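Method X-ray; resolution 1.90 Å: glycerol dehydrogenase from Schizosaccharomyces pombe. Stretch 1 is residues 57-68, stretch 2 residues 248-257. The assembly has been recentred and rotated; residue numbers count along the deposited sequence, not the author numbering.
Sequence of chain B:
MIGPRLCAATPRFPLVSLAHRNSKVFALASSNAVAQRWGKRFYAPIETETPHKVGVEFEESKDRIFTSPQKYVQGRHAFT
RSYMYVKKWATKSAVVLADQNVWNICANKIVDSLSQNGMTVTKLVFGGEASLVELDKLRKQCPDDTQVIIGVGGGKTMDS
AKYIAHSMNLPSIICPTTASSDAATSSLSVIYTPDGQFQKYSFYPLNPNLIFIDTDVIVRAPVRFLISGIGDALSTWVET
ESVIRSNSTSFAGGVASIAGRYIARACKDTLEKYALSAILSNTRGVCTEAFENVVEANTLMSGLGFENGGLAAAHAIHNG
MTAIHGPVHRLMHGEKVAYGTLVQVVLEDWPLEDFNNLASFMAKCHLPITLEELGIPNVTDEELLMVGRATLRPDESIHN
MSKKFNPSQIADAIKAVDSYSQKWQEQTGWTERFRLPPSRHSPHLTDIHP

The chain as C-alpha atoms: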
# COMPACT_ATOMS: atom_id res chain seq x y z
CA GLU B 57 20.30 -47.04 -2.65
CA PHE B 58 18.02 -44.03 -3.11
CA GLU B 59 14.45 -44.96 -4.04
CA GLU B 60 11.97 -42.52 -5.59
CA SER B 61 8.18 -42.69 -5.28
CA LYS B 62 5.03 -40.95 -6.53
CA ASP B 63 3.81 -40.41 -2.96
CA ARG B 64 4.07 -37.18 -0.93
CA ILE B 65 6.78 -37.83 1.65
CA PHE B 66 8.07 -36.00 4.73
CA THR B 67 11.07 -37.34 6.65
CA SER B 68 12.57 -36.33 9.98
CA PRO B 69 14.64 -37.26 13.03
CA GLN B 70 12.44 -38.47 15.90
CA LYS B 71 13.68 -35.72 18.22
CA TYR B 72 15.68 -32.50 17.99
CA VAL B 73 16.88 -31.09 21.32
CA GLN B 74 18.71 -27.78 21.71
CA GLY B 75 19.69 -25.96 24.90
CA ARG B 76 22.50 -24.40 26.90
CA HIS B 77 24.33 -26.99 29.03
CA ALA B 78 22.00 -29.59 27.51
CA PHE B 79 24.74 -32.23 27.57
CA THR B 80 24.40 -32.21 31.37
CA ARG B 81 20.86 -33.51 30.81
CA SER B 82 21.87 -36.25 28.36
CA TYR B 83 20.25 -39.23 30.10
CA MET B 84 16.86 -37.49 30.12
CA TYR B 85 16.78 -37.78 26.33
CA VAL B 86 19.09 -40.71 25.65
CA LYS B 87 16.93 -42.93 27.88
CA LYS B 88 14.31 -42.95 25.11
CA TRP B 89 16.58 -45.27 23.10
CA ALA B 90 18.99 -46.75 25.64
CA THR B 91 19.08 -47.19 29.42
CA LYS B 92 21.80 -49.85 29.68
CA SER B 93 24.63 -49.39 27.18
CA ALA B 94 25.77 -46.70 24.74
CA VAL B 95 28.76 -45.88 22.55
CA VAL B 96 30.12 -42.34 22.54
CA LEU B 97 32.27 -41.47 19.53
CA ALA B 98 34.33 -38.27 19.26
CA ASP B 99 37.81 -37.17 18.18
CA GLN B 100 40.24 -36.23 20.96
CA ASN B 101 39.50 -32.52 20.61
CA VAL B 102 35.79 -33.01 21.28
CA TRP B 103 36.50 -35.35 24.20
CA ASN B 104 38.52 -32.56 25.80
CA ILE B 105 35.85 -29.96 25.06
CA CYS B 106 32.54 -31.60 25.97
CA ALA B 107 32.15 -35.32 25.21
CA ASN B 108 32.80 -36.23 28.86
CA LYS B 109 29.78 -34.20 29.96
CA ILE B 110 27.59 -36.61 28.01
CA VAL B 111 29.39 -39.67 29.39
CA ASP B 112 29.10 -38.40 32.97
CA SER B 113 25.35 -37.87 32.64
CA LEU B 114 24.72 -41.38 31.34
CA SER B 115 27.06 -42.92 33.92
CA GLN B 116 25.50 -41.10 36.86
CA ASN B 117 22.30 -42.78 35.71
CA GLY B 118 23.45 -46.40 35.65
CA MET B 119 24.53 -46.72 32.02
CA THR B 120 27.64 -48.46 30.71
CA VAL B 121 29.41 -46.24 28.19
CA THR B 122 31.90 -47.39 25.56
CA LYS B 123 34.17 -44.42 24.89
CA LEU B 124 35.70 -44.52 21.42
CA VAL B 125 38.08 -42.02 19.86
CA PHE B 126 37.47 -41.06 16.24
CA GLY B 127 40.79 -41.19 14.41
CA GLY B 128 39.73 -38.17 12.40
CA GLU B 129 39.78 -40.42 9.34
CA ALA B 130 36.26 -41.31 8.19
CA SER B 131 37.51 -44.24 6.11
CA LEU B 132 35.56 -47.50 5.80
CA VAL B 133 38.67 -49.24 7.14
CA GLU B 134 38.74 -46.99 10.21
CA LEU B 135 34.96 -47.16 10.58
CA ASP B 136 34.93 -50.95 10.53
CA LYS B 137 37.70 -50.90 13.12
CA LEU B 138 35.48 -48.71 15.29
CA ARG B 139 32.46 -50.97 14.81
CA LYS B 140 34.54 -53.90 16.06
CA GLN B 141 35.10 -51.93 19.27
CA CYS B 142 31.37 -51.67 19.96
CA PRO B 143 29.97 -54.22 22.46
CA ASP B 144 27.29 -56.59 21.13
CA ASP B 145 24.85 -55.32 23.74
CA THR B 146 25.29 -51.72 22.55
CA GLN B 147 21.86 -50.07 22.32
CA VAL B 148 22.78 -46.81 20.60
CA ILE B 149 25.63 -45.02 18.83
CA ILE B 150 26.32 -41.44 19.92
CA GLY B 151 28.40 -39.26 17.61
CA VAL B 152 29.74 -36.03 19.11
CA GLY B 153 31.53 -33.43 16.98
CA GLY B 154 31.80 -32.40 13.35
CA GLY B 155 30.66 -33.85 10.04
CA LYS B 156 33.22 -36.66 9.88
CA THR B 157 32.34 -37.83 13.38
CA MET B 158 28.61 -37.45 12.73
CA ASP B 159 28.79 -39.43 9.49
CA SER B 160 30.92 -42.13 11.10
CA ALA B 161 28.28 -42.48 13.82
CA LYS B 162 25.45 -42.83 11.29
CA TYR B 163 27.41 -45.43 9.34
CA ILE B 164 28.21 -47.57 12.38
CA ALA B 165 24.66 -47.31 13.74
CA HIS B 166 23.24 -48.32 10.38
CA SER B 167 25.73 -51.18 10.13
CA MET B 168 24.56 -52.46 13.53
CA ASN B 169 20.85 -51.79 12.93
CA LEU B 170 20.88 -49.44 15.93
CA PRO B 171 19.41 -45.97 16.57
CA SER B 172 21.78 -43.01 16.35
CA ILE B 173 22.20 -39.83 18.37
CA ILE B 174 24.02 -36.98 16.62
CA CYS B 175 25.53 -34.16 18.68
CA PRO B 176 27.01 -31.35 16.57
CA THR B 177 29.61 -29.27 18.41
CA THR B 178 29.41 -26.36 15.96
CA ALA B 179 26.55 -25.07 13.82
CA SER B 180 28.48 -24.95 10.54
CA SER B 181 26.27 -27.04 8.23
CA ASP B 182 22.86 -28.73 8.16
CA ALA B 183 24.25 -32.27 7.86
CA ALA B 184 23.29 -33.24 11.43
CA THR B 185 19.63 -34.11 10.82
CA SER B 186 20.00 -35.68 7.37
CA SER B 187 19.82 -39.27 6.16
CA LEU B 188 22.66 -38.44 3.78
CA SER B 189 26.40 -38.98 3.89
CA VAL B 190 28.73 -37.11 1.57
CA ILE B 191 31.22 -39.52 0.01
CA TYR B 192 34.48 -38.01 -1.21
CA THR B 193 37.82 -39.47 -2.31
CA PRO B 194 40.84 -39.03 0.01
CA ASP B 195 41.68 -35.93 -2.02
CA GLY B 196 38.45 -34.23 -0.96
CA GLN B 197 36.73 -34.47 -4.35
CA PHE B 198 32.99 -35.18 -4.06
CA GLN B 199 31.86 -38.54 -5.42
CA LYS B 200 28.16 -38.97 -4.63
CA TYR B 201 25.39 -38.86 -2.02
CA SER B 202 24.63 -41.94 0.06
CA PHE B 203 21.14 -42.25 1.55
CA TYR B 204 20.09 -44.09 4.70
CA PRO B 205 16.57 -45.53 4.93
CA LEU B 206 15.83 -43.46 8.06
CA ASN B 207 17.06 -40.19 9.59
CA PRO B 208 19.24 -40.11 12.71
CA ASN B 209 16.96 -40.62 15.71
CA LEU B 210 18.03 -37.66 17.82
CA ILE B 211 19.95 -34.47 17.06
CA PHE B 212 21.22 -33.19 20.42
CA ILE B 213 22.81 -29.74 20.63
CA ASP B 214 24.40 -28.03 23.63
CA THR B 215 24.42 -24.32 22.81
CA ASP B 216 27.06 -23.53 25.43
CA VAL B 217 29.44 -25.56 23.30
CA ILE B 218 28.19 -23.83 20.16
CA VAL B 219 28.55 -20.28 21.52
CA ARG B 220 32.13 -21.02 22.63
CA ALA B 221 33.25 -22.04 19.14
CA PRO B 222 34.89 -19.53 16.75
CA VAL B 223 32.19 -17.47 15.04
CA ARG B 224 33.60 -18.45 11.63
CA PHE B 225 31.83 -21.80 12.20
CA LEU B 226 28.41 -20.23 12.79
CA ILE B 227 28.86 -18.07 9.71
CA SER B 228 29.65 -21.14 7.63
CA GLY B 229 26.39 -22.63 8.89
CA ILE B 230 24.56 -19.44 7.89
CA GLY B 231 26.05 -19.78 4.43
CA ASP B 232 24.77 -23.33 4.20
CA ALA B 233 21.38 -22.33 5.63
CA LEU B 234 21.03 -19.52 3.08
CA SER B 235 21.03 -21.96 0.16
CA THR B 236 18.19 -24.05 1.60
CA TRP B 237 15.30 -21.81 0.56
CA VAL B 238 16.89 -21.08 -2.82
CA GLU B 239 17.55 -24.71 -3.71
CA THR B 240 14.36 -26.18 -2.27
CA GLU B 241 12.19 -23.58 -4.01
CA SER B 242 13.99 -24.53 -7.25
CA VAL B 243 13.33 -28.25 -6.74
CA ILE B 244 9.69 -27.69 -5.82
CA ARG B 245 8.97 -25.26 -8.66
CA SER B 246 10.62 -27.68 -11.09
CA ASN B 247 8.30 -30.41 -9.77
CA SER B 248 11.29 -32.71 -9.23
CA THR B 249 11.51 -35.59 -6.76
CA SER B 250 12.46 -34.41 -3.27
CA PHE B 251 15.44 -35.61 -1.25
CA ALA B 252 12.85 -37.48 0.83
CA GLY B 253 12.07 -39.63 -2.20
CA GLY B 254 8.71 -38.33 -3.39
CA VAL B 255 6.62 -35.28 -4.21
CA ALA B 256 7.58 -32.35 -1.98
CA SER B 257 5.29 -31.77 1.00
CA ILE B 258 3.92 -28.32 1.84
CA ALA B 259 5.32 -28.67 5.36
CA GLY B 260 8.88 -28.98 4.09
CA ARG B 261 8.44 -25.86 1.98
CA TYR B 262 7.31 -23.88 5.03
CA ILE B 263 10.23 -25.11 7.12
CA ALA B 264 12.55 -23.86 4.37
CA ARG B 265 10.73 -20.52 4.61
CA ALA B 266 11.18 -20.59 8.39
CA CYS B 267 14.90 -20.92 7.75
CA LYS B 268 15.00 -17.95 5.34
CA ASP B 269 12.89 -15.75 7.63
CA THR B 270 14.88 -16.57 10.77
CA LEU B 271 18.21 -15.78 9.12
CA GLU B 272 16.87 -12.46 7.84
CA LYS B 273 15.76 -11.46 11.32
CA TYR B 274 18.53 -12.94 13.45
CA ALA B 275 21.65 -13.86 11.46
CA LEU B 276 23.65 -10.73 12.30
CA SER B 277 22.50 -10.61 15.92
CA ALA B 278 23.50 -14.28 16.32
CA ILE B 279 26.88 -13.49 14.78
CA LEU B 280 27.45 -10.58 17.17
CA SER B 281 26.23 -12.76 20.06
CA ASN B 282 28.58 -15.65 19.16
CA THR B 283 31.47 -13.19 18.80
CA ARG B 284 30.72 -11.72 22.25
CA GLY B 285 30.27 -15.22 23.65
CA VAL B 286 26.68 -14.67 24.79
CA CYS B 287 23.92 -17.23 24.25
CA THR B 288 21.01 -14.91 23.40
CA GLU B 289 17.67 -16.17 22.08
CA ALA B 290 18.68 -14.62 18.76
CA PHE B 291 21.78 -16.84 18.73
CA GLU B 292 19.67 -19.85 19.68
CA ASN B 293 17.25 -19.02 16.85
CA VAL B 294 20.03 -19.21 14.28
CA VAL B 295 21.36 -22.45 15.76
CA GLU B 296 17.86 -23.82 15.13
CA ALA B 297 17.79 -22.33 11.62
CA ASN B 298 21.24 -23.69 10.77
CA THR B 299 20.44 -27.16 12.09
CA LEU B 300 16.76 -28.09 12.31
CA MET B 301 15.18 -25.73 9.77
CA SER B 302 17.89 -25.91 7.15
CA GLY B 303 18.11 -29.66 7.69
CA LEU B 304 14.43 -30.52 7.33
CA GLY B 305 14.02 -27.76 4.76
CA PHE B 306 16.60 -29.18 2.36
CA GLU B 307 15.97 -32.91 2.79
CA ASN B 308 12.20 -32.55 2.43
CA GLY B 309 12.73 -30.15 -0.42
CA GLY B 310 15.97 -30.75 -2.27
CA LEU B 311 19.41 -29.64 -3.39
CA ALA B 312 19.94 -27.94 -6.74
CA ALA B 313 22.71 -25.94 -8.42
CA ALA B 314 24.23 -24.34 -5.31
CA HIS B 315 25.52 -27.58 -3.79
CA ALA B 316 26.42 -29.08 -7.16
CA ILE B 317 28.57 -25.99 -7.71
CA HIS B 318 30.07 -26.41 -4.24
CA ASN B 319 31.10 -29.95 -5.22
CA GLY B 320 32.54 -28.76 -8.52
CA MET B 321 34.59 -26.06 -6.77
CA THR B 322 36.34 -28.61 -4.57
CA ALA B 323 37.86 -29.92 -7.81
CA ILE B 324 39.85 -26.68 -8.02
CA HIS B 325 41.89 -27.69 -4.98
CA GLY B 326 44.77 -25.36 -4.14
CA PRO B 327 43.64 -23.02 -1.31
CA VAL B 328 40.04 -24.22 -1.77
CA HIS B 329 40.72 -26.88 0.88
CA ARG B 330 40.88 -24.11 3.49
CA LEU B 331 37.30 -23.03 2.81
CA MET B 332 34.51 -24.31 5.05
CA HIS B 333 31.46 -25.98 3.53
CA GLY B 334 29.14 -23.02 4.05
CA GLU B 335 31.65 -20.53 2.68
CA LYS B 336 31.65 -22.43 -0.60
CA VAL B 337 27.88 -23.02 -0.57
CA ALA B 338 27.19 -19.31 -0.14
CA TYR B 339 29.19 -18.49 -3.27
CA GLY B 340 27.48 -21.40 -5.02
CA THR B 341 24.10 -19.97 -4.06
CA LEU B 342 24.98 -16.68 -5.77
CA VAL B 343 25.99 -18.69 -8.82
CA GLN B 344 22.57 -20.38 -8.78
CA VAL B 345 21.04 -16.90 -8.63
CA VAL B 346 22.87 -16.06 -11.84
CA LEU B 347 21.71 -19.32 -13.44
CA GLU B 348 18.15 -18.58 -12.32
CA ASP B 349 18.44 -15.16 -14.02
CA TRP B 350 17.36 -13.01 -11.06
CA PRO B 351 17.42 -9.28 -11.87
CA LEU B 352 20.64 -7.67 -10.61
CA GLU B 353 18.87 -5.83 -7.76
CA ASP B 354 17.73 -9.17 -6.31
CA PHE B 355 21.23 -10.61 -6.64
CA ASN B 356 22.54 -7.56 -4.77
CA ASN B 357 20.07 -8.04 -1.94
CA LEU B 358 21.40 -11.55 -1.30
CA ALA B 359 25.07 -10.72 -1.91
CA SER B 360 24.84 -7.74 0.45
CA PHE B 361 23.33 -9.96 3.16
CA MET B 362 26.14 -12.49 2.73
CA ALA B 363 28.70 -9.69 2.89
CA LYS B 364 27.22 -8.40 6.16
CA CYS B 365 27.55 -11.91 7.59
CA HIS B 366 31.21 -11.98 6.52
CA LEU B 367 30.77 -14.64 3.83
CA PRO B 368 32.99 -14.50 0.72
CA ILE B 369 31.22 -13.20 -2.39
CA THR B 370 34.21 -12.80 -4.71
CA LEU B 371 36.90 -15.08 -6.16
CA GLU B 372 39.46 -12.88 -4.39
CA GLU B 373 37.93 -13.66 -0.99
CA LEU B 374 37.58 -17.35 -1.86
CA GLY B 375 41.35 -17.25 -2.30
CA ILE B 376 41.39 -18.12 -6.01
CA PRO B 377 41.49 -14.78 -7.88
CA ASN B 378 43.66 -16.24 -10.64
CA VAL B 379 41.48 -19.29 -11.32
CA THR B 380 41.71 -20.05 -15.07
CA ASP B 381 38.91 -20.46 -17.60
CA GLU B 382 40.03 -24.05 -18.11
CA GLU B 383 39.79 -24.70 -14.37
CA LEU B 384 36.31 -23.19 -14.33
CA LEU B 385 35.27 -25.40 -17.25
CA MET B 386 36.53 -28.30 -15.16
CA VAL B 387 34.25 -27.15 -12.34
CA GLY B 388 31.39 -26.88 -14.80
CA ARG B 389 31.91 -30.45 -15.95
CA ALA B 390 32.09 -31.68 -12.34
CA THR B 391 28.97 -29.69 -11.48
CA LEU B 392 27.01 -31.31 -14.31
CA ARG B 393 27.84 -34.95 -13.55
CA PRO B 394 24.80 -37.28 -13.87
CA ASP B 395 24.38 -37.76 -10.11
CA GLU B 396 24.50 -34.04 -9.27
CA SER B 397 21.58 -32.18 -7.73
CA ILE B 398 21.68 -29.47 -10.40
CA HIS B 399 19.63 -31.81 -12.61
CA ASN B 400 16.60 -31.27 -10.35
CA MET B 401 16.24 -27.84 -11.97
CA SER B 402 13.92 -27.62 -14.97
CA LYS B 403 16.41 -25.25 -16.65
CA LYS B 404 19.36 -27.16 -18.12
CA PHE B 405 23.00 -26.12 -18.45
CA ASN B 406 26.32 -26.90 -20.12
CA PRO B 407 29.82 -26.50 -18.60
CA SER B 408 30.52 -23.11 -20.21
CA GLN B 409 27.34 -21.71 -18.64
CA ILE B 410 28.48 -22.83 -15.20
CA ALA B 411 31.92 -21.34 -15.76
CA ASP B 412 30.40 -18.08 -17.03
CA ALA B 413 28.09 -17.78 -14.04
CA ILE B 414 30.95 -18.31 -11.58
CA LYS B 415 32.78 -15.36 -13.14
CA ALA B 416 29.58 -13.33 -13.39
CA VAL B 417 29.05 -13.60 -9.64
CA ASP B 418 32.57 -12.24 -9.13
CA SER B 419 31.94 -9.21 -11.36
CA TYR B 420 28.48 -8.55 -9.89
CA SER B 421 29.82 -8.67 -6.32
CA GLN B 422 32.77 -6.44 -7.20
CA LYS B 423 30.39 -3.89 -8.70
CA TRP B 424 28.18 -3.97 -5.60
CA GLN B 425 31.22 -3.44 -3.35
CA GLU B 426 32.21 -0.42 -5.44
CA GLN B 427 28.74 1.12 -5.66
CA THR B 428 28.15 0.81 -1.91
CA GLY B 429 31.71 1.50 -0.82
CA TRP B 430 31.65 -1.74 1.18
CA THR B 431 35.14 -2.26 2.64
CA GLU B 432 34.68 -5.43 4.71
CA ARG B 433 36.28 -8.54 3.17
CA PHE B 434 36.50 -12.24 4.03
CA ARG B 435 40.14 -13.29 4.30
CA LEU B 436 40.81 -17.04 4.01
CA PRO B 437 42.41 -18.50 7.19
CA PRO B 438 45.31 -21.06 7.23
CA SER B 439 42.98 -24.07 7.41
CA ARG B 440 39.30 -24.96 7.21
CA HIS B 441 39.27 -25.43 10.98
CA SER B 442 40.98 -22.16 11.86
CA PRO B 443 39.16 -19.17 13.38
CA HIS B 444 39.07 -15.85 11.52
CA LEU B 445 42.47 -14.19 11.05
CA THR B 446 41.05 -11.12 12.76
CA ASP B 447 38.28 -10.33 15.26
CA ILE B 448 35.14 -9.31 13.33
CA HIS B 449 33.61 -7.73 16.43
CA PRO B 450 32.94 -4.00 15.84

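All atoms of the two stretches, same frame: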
# COMPACT_ATOMS: atom_id res chain seq x y z
N GLU B 57 20.62 -47.66 -1.33
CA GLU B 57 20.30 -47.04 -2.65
C GLU B 57 19.05 -46.17 -2.57
O GLU B 57 18.02 -46.59 -2.03
CB GLU B 57 20.12 -48.13 -3.71
N PHE B 58 19.14 -44.96 -3.11
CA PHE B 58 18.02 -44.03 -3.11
C PHE B 58 16.86 -44.61 -3.91
O PHE B 58 17.05 -45.18 -4.98
CB PHE B 58 18.44 -42.69 -3.73
CG PHE B 58 17.36 -41.65 -3.72
CD1 PHE B 58 17.02 -41.00 -2.54
CD2 PHE B 58 16.68 -41.32 -4.89
CE1 PHE B 58 16.01 -40.02 -2.53
CE2 PHE B 58 15.67 -40.35 -4.89
CZ PHE B 58 15.34 -39.70 -3.70
N GLU B 59 15.65 -44.46 -3.37
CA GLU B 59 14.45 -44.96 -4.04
C GLU B 59 13.42 -43.84 -4.14
O GLU B 59 13.05 -43.23 -3.14
CB GLU B 59 13.87 -46.14 -3.26
N GLU B 60 12.96 -43.57 -5.36
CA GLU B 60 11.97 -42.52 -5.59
C GLU B 60 10.56 -43.10 -5.65
O GLU B 60 10.36 -44.26 -6.01
CB GLU B 60 12.29 -41.78 -6.89
N SER B 61 9.58 -42.28 -5.28
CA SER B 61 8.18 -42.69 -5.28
C SER B 61 7.28 -41.58 -5.81
O SER B 61 7.73 -40.44 -6.01
CB SER B 61 7.75 -43.09 -3.87
OG SER B 61 6.41 -43.55 -3.87
N LYS B 62 6.01 -41.90 -6.02
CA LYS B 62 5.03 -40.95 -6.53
C LYS B 62 4.22 -40.38 -5.36
O LYS B 62 3.35 -39.53 -5.54
CB LYS B 62 4.07 -41.65 -7.49
CG LYS B 62 3.37 -40.73 -8.48
CD LYS B 62 4.26 -40.47 -9.69
CE LYS B 62 4.51 -41.76 -10.48
NZ LYS B 62 5.47 -41.56 -11.61
N ASP B 63 4.52 -40.86 -4.16
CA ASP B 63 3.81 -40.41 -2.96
C ASP B 63 4.42 -39.13 -2.39
O ASP B 63 5.57 -38.80 -2.67
CB ASP B 63 3.84 -41.51 -1.90
CG ASP B 63 3.20 -42.80 -2.39
OD1 ASP B 63 2.05 -42.73 -2.90
OD2 ASP B 63 3.82 -43.87 -2.27
N ARG B 64 3.63 -38.41 -1.59
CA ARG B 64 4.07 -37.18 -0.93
C ARG B 64 4.72 -37.64 0.36
O ARG B 64 4.06 -38.23 1.23
CB ARG B 64 2.87 -36.28 -0.63
CG ARG B 64 3.24 -34.93 -0.03
CD ARG B 64 2.00 -34.09 0.30
NE ARG B 64 1.14 -33.89 -0.86
CZ ARG B 64 0.41 -32.79 -1.07
NH1 ARG B 64 -0.36 -32.69 -2.15
NH2 ARG B 64 0.46 -31.78 -0.21
N ILE B 65 6.02 -37.37 0.50
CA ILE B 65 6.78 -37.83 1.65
C ILE B 65 7.51 -36.77 2.48
O ILE B 65 8.14 -35.88 1.93
CB ILE B 65 7.85 -38.87 1.20
CG1 ILE B 65 7.17 -40.01 0.45
CG2 ILE B 65 8.64 -39.37 2.40
CD1 ILE B 65 8.15 -41.00 -0.18
N PHE B 66 7.40 -36.89 3.80
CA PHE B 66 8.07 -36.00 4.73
C PHE B 66 8.91 -36.92 5.60
O PHE B 66 8.45 -37.98 6.03
CB PHE B 66 7.05 -35.23 5.58
CG PHE B 66 7.68 -34.33 6.62
CD1 PHE B 66 7.97 -34.81 7.89
CD2 PHE B 66 7.98 -33.00 6.32
CE1 PHE B 66 8.55 -33.97 8.86
CE2 PHE B 66 8.56 -32.16 7.27
CZ PHE B 66 8.84 -32.64 8.54
N THR B 67 10.16 -36.52 5.86
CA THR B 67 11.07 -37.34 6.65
C THR B 67 11.72 -36.49 7.74
O THR B 67 11.98 -35.30 7.54
CB THR B 67 12.14 -37.98 5.72
OG1 THR B 67 12.90 -38.94 6.46
CG2 THR B 67 13.06 -36.91 5.16
N SER B 68 11.98 -37.09 8.89
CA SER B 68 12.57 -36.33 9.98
C SER B 68 13.20 -37.16 11.09
O SER B 68 12.98 -38.37 11.18
CB SER B 68 11.48 -35.45 10.60
OG SER B 68 11.86 -34.91 11.85
N SER B 248 10.37 -31.58 -9.24
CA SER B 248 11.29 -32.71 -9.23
C SER B 248 11.15 -33.49 -7.93
O SER B 248 10.65 -32.98 -6.93
CB SER B 248 12.74 -32.22 -9.37
OG SER B 248 12.97 -31.69 -10.66
N THR B 249 11.59 -34.75 -7.95
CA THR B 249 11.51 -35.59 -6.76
C THR B 249 12.33 -34.97 -5.64
O THR B 249 13.44 -34.48 -5.86
CB THR B 249 12.05 -36.99 -7.06
OG1 THR B 249 11.27 -37.58 -8.11
CG2 THR B 249 11.97 -37.87 -5.82
N SER B 250 11.79 -34.99 -4.42
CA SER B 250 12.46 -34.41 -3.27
C SER B 250 13.56 -35.32 -2.76
O SER B 250 13.68 -36.47 -3.18
CB SER B 250 11.46 -34.18 -2.13
OG SER B 250 11.13 -35.42 -1.52
N PHE B 251 14.37 -34.81 -1.83
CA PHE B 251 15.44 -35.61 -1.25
C PHE B 251 14.87 -36.59 -0.24
O PHE B 251 15.61 -37.34 0.40
CB PHE B 251 16.49 -34.71 -0.61
CG PHE B 251 17.70 -34.47 -1.49
CD1 PHE B 251 17.54 -34.04 -2.80
CD2 PHE B 251 18.98 -34.71 -1.01
CE1 PHE B 251 18.65 -33.85 -3.63
CE2 PHE B 251 20.09 -34.52 -1.82
CZ PHE B 251 19.93 -34.09 -3.14
N ALA B 252 13.54 -36.57 -0.08
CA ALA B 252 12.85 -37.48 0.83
C ALA B 252 12.35 -38.66 0.01
O ALA B 252 11.86 -39.65 0.55
CB ALA B 252 11.67 -36.77 1.50
N GLY B 253 12.47 -38.55 -1.31
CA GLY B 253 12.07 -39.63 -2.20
C GLY B 253 10.72 -39.55 -2.89
O GLY B 253 10.33 -40.50 -3.57
N GLY B 254 10.01 -38.44 -2.74
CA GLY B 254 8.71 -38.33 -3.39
C GLY B 254 8.37 -36.90 -3.74
O GLY B 254 9.26 -36.06 -3.90
N VAL B 255 7.07 -36.63 -3.90
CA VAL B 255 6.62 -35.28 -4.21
C VAL B 255 6.85 -34.45 -2.95
O VAL B 255 6.62 -34.93 -1.83
CB VAL B 255 5.12 -35.25 -4.56
CG1 VAL B 255 4.65 -33.80 -4.73
CG2 VAL B 255 4.87 -36.04 -5.83
N ALA B 256 7.31 -33.22 -3.12
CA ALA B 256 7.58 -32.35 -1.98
C ALA B 256 6.31 -32.02 -1.20
O ALA B 256 5.27 -31.70 -1.77
CB ALA B 256 8.24 -31.06 -2.46
N SER B 257 6.41 -32.09 0.13
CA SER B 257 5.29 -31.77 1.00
C SER B 257 5.23 -30.25 1.18
O SER B 257 6.21 -29.54 0.93
CB SER B 257 5.48 -32.42 2.37
OG SER B 257 6.60 -31.86 3.03
O HOH W 1 8.68 -33.24 1.64
O HOH W 2 8.77 -35.99 -0.77

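The two stretches, far apart in sequence, meet chiefly through their backbones: three direct hydrogen bonds, one of them weak, tie an extended segment to a turn and the residues just after it, with glycines at 253 and 254, while two waters and a few apolar contacts fill in around them, burying 668 Å² counted over both sides.

The evidence for backbone pairing begins with the bonds themselves. Ser-61 N donates to Gly-253 O at 2.6 Å with an angle of 139° at the hydrogen, and Val-255 N donates to Asp-63 O at 2.9 Å and 149°. The return bond, Ile-65 N to Val-255 O, is long at 3.4 Å and therefore weak, although its 153° angle is well directed. The last two bonds use the NH and the carbonyl of Val-255, and they define a single beta bridge between Arg-64 and Val-255, whose CA atoms lie 4.6 Å apart. CA-H...O contacts accompany the pairing: Arg-64 CA lies 3.5 Å from Val-255 O, Glu-60 CA 3.3 Å from Gly-253 O, and Gly-254 CA 3.3 Å from Asp-63 O.

Such close approach depends on the glycines. An ideal CB on Gly-254 would point toward the first stretch and lie 2.1 Å from Asp-63 O, a clash, and 3.2 Å from Ile-65 CD1. At Gly-253, with phi/psi of 100/5, a CB would be jammed against the preceding carbonyl oxygen and would also sit 3.0 Å from Glu-59 O. Gly-253 closes a type I turn that starts at Ser-250; the turn is held by Gly-253 N to Ser-250 O at 3.0 Å, and Ser-250 OG accepts from Ala-252 N, also at 3.0 Å.

Side chains pack around this framework. Ala-252 directs its CB toward the strand, where it lies 4.1 Å from Ile-65 CG2 and 3.9 Å from Thr-67 CG2, a small apolar patch. Phe-58 leaves its backbone sideways, but its t rotamer carries the ring to the turn: Phe-58 CZ is 3.6 Å from Gly-253 CA, and the ring edge meets Ser-250 O, 3.7 Å from CZ. An aromatic edge carries slight positive charge, so a carbonyl oxygen near the ring plane is a favourable neighbour. Farther along, Arg-64 contributes its aliphatic portion, with CG 3.9 Å from Ser-257 CA, while NH1 and NH2 are hydrogen-bonded elsewhere in the structure. Ser-257 OG lies at the edge of the Phe-66 ring, 3.7 Å from CD2, and this serine caps the helix that follows.

Water completes the polar network where the backbones separate. Water 2 donates to Ile-65 O at 2.8 Å and to Val-255 O at 2.6 Å, and accepts from Ser-250 OG at 2.5 Å, linking strand and turn through one molecule. Water 1 donates to the same Ile-65 O at 2.7 Å and accepts from Ser-257 N at 3.0 Å, extending the connection beyond the single bridge.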